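Local structure of putative C39-like peptidase (Bacillus anthracis, 3ERV) at residues A[94-97]-A[98-101]. The protein is probably a cysteine peptidase of the C39-like family that cleaves peptide bonds, though its function and substrate have not been established. Numbering follows the deposited sequence.
With EDO (1,2-ethanediol), chain B.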
loop_
_atom_site.group_PDB
_atom_site.type_symbol
_atom_site.label_atom_id
_atom_site.label_comp_id
_atom_site.label_asym_id
_atom_site.label_seq_id
_atom_site.Cartn_x
_atom_site.Cartn_y
_atom_site.Cartn_z
ATOM N N VAL A 94 -7.476 -9.443 -5.070
ATOM C CA VAL A 94 -8.480 -10.517 -4.835
ATOM C C VAL A 94 -9.915 -9.983 -4.908
ATOM O O VAL A 94 -10.363 -9.210 -4.019
ATOM C CB VAL A 94 -8.282 -11.265 -3.443
ATOM C CG1 VAL A 94 -9.336 -12.408 -3.263
ATOM C CG2 VAL A 94 -6.888 -11.820 -3.301
ATOM N N GLY A 95 -10.637 -10.389 -5.950
ATOM C CA GLY A 95 -11.988 -9.988 -6.073
ATOM C C GLY A 95 -12.171 -8.607 -6.686
ATOM O O GLY A 95 -11.411 -8.216 -7.602
ATOM N N ASN A 96 -13.160 -7.877 -6.180
ATOM C CA ASN A 96 -13.705 -6.703 -6.855
ATOM C C ASN A 96 -13.111 -5.401 -6.341
ATOM O O ASN A 96 -13.303 -5.023 -5.187
ATOM C CB ASN A 96 -15.230 -6.707 -6.746
ATOM C CG ASN A 96 -15.883 -5.855 -7.813
ATOM O OD1 ASN A 96 -15.703 -4.620 -7.831
ATOM N ND2 ASN A 96 -16.617 -6.503 -8.734
ATOM N N ILE A 97 -12.286 -4.767 -7.177
ATOM C CA ILE A 97 -11.665 -3.499 -6.830
ATOM C C ILE A 97 -12.665 -2.300 -6.836
ATOM O O ILE A 97 -12.446 -1.305 -6.154
ATOM C CB ILE A 97 -10.470 -3.224 -7.785
ATOM C CG1 ILE A 97 -9.548 -2.113 -7.225
ATOM C CG2 ILE A 97 -11.003 -2.947 -9.232
ATOM C CD1 ILE A 97 -8.152 -2.110 -7.896
ATOM N N TYR A 98 -13.768 -2.434 -7.570
ATOM C CA TYR A 98 -14.661 -1.327 -7.874
ATOM C C TYR A 98 -15.791 -1.152 -6.852
ATOM O O TYR A 98 -16.099 -0.016 -6.427
ATOM C CB TYR A 98 -15.332 -1.536 -9.246
ATOM C CG TYR A 98 -14.364 -1.512 -10.395
ATOM C CD1 TYR A 98 -13.672 -0.342 -10.723
ATOM C CD2 TYR A 98 -14.125 -2.662 -11.158
ATOM C CE1 TYR A 98 -12.755 -0.327 -11.774
ATOM C CE2 TYR A 98 -13.219 -2.638 -12.217
ATOM C CZ TYR A 98 -12.526 -1.474 -12.502
ATOM O OH TYR A 98 -11.613 -1.485 -13.534
ATOM N N THR A 99 -16.441 -2.258 -6.497
ATOM C CA THR A 99 -17.669 -2.141 -5.679
ATOM C C THR A 99 -17.764 -3.075 -4.453
ATOM O O THR A 99 -17.575 -4.281 -4.576
ATOM C CB THR A 99 -18.956 -2.257 -6.525
ATOM O OG1 THR A 99 -20.087 -2.069 -5.667
ATOM C CG2 THR A 99 -19.075 -3.628 -7.208
ATOM N N PHE A 100 -18.118 -2.493 -3.298
ATOM C CA PHE A 100 -18.394 -3.233 -2.050
ATOM C C PHE A 100 -19.563 -4.199 -2.285
ATOM O O PHE A 100 -19.748 -5.186 -1.583
ATOM C CB PHE A 100 -18.740 -2.260 -0.909
ATOM C CG PHE A 100 -17.524 -1.589 -0.262
ATOM C CD1 PHE A 100 -16.447 -2.325 0.147
ATOM C CD2 PHE A 100 -17.494 -0.225 -0.060
ATOM C CE1 PHE A 100 -15.382 -1.728 0.757
ATOM C CE2 PHE A 100 -16.406 0.380 0.510
ATOM C CZ PHE A 100 -15.360 -0.382 0.936
ATOM N N SER A 101 -20.372 -3.944 -3.285
ATOM C CA SER A 101 -21.502 -4.843 -3.510
ATOM C C SER A 101 -21.068 -6.214 -3.998
ATOM O O SER A 101 -21.903 -7.096 -4.134
ATOM C CB SER A 101 -22.512 -4.229 -4.487
ATOM O OG SER A 101 -22.005 -4.256 -5.824
HETATM C C1 EDO B . -12.372 -5.867 -10.578
HETATM O O1 EDO B . -11.504 -6.307 -9.539
HETATM C C2 EDO B . -13.101 -6.989 -11.264
HETATM O O2 EDO B . -14.226 -7.415 -10.494
#
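Asn96 OD1 accepts two backbone N-H groups from residues two and three further on, Tyr98 and Thr99. Thr99 N donates to Asn96 OD1 at 2.8 Å, fairly straight at 161°. Tyr98 N donates to Asn96 OD1 at 2.9 Å, more bent at 135°. The two donors approach from opposite faces of the amide plane, so the oxygen is gripped between them. Asn96 CG is anti to the backbone N (chi1 -159°) and lies beside the carbonyl carbon, on the side where the chain goes on to Tyr98 and Thr99. Thr99 CG2 lies 3.6 Å from Asn96 OD1.

The side chains of Ile97 and Tyr98 pack on each other next to these bonds. Methyl CG2 of Ile97 sits over one face of the Tyr98 ring, 3.6 Å from its centroid and almost on the ring normal, as a CH-pi contact. A 1,2-ethanediol, probably from the crystallisation liquor, bridges the backbone on the two sides of Asn96. Its O1 donates to Gly95 O at 2.7 Å and accepts from Ile97 N at 2.9 Å. At the far end, the hydroxyls of Thr99 and Ser101 are hydrogen-bonded to each other.

Arg48 anchors the loop from outside, with NH1 hydrogen-bonded to both Asn96 O and Thr99 O. Asp47 accepts from Phe100 N. The Asn96 bond to Tyr98 N defines an Asx turn, extended by the bond to Thr99 N. This turn redirects the chain just after strand 93-94, an outermost strand of the small mixed sheet, in what is probably a C39-like peptidase fold.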